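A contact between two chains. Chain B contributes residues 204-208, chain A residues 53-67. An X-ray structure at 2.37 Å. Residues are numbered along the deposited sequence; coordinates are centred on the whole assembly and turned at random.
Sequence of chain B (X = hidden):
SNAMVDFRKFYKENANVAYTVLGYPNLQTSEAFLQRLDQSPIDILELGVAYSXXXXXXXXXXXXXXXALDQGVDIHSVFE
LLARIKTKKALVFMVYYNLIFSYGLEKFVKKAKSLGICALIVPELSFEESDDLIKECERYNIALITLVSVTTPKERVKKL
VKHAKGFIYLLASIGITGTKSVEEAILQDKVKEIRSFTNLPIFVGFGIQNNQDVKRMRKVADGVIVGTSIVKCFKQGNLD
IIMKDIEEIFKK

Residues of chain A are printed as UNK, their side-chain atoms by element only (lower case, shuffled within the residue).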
# COMPACT_ATOMS: atom_id res chain seq x y z
N VAL B 204 0.86 0.22 -19.11
CA VAL B 204 0.09 1.09 -18.24
C VAL B 204 -0.80 0.33 -17.27
O VAL B 204 -1.61 -0.49 -17.68
CB VAL B 204 -0.80 2.04 -19.02
CG1 VAL B 204 -1.34 3.09 -18.07
CG2 VAL B 204 -0.05 2.71 -20.15
N GLY B 205 -0.64 0.63 -15.98
CA GLY B 205 -1.44 0.05 -14.91
C GLY B 205 -1.95 1.08 -13.91
O GLY B 205 -1.47 2.23 -13.86
N PHE B 206 -2.90 0.63 -13.08
CA PHE B 206 -3.67 1.45 -12.09
C PHE B 206 -5.02 1.97 -12.62
O PHE B 206 -5.06 2.83 -13.51
CB PHE B 206 -2.87 2.60 -11.40
CG PHE B 206 -3.65 3.29 -10.28
CD1 PHE B 206 -3.47 2.90 -8.96
CD2 PHE B 206 -4.62 4.27 -10.57
CE1 PHE B 206 -4.23 3.48 -7.94
CE2 PHE B 206 -5.37 4.87 -9.55
CZ PHE B 206 -5.18 4.47 -8.23
N GLY B 207 -6.12 1.44 -12.07
CA GLY B 207 -7.46 1.94 -12.39
C GLY B 207 -8.23 1.05 -13.35
O GLY B 207 -9.47 1.04 -13.34
N ILE B 208 -7.50 0.30 -14.16
CA ILE B 208 -8.12 -0.54 -15.18
C ILE B 208 -9.06 -1.53 -14.48
O ILE B 208 -8.66 -2.18 -13.50
CB ILE B 208 -7.05 -1.21 -16.09
CG1 ILE B 208 -5.97 -0.17 -16.45
CG2 ILE B 208 -7.70 -1.85 -17.33
CD1 ILE B 208 -5.06 -0.55 -17.57
N UNK A 53 3.16 8.19 -6.28
CA UNK A 53 1.88 7.60 -6.71
C UNK A 53 1.83 6.10 -6.34
O UNK A 53 2.86 5.43 -6.42
o UNK A 53 1.33 9.67 -9.65
c UNK A 53 2.08 9.11 -8.78
o UNK A 53 3.18 9.60 -8.40
c UNK A 53 1.67 7.73 -8.22
N UNK A 54 0.66 5.59 -5.90
CA UNK A 54 0.33 4.15 -5.70
C UNK A 54 0.30 3.29 -6.97
O UNK A 54 0.20 3.82 -8.07
c UNK A 54 -0.23 6.46 -5.12
c UNK A 54 -1.07 4.18 -5.08
c UNK A 54 -1.50 5.67 -5.08
N UNK A 55 0.31 1.97 -6.81
CA UNK A 55 0.76 1.12 -7.88
C UNK A 55 -0.29 0.28 -8.61
O UNK A 55 -0.78 0.72 -9.65
c UNK A 55 3.02 0.25 -8.54
c UNK A 55 3.31 1.94 -5.89
c UNK A 55 2.45 0.63 -6.04
c UNK A 55 1.95 0.25 -7.45
N UNK A 56 -0.62 -0.93 -8.12
CA UNK A 56 -1.46 -1.90 -8.89
C UNK A 56 -2.96 -1.75 -8.64
O UNK A 56 -3.72 -2.69 -8.84
c UNK A 56 -1.03 -3.35 -8.63
N UNK A 57 -3.37 -0.54 -8.26
CA UNK A 57 -4.58 -0.29 -7.45
C UNK A 57 -5.81 0.27 -8.23
O UNK A 57 -6.17 -0.22 -9.29
o UNK A 57 -4.39 0.79 -3.88
c UNK A 57 -4.80 0.22 -4.93
c UNK A 57 -4.17 0.63 -6.27
o UNK A 57 -5.67 -0.68 -4.91
N UNK A 58 -6.42 1.30 -7.64
CA UNK A 58 -7.60 2.00 -8.16
C UNK A 58 -8.46 2.61 -7.05
O UNK A 58 -9.45 3.28 -7.37
N UNK A 59 -8.07 2.40 -5.77
CA UNK A 59 -8.98 2.49 -4.56
C UNK A 59 -9.09 3.82 -3.77
O UNK A 59 -8.44 4.81 -4.09
c UNK A 59 -9.81 -0.45 -2.01
o UNK A 59 -9.44 -0.07 -0.88
o UNK A 59 -10.00 -1.66 -2.28
c UNK A 59 -8.73 1.33 -3.56
c UNK A 59 -10.05 0.63 -3.09
N UNK A 60 -9.93 3.82 -2.73
CA UNK A 60 -10.26 5.06 -1.99
C UNK A 60 -9.03 5.85 -1.55
O UNK A 60 -8.81 6.96 -2.02
c UNK A 60 -11.48 6.16 -0.04
c UNK A 60 -11.23 4.83 -0.80
c UNK A 60 -12.56 4.27 -1.30
c UNK A 60 -13.48 5.28 -2.09
N UNK A 61 -8.19 5.28 -0.69
CA UNK A 61 -7.04 6.05 -0.20
C UNK A 61 -6.08 6.35 -1.31
O UNK A 61 -5.57 7.46 -1.42
c UNK A 61 -7.07 4.66 3.44
c UNK A 61 -6.40 5.41 1.07
c UNK A 61 -7.41 5.50 2.20
c UNK A 61 -5.05 6.07 1.43
N UNK A 62 -5.88 5.40 -2.21
CA UNK A 62 -4.92 5.63 -3.29
C UNK A 62 -5.31 6.81 -4.21
O UNK A 62 -4.47 7.67 -4.51
c UNK A 62 -4.68 4.34 -4.06
N UNK A 63 -6.57 6.91 -4.63
CA UNK A 63 -6.95 8.05 -5.51
C UNK A 63 -6.84 9.47 -4.89
O UNK A 63 -6.46 10.46 -5.57
c UNK A 63 -8.32 7.82 -6.05
o UNK A 63 -8.06 6.89 -8.25
c UNK A 63 -8.39 6.67 -7.05
o UNK A 63 -8.80 5.56 -6.63
N UNK A 64 -7.16 9.57 -3.61
CA UNK A 64 -7.05 10.84 -2.91
C UNK A 64 -5.61 11.28 -2.94
O UNK A 64 -5.29 12.45 -3.15
c UNK A 64 -7.51 10.69 -1.46
N UNK A 65 -4.74 10.31 -2.71
CA UNK A 65 -3.29 10.58 -2.64
C UNK A 65 -2.70 11.14 -3.94
O UNK A 65 -1.89 12.06 -3.88
c UNK A 65 -2.54 9.35 -2.16
N UNK A 66 -3.15 10.64 -5.10
CA UNK A 66 -2.70 11.14 -6.43
C UNK A 66 -3.23 12.52 -6.71
O UNK A 66 -2.54 13.37 -7.34
c UNK A 66 -3.51 8.77 -7.07
c UNK A 66 -3.22 10.23 -7.54
n UNK A 66 -1.48 6.25 -9.07
c UNK A 66 -2.02 7.64 -8.83
c UNK A 66 -3.45 7.74 -8.22
N UNK A 67 -4.48 12.73 -6.30
CA UNK A 67 -5.08 14.02 -6.45
C UNK A 67 -4.28 14.95 -5.57
O UNK A 67 -3.82 16.01 -6.01
c UNK A 67 -6.55 14.00 -6.04
c UNK A 67 -7.32 13.15 -7.05
c UNK A 67 -7.10 15.44 -5.96
c UNK A 67 -8.71 12.78 -6.70

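Position 53 carries two carbons, the second bearing two oxygens: a short carboxylate with no atom in contact with chain B. It is D53(A). At position 54 three carbons close a ring onto the backbone N, which makes it P54(A); its CB lies 4.3 Å from CE1 of F206(B), an apolar contact, and its O lies 3.9 Å from CD1 of F206(B).

Position 55 has four carbons, forked at the first with one arm two carbons long, the signature of I55(A). Its CA-to-CB bond points away from chain B, so the contact is made by the backbone: I55(A) O sits 3.3 Å from F206(B) CB. Position 56 has a single side-chain carbon, also directed away, and is A56(A).

Position 57 repeats the two-carbon, two-oxygen pattern and is D57(A). Its CB is 3.3 Å from CE1 of F206(B), but the end of the side chain leads away, leaving the backbone to do the polar work. Position 58 has no side-chain atoms and is G58(A). Its N lies 3.1 Å from F206(B) CE1. A CB built ideally here would stand 3.7 Å from G207(B) CA, so the bare backbone leaves room for a close approach; the two CA atoms, of G58(A) and G207(B), are 4.2 Å apart.

Position 59 shows three carbons, the third carrying two oxygens, hence E59(A). It occupies the N-cap position, and its CA-to-CB bond points away from the chain B stretch. Positions 60 and 61 each have four carbons forked at the first, with one two-carbon arm, and both are out of reach: I60(A) and I61(A). Position 62 has one carbon, 4.0 Å from F206(B) CE1 and near the ring plane; it is A62(A).

Position 63 has two carbons ending in two oxygens, D63(A). Its OD1 approaches CE2 of F206(B) at 3.6 Å, at the ring edge. Positions 64 and 65, with one carbon each, are A64(A) and A65(A), both out of reach. Position 66 has four carbons in a row ending in nitrogen, which identifies K66(A); its CD is 3.7 Å from F206(B) CZ. Position 67, again four carbons forked at the first with one longer arm, is I67(A), also out of reach.

The contact works by enclosing one aromatic ring. F206(B), chi1 -173° (t), accounts for 164 of the 311 Å² buried on both sides together. K66(A) NZ lies 3.8 Å from the centroid of the F206(B) ring and 7° off its normal, a cation-pi arrangement; a weak hydrogen bond of 3.1 Å from K66(A) NZ to P54(A) O helps hold the amine there. Over the opposite face, G58(A) CA lies 3.9 Å from the same centroid, 27° off the normal, a CH-pi contact. D57(A) O lies over that same face, and it accepts a hydrogen bond from G207(B) N, 3.2 Å with an N-H...O angle of 152°, which ties the two backbones.

Chain A (53-67) DPIADGEIIADAAKI
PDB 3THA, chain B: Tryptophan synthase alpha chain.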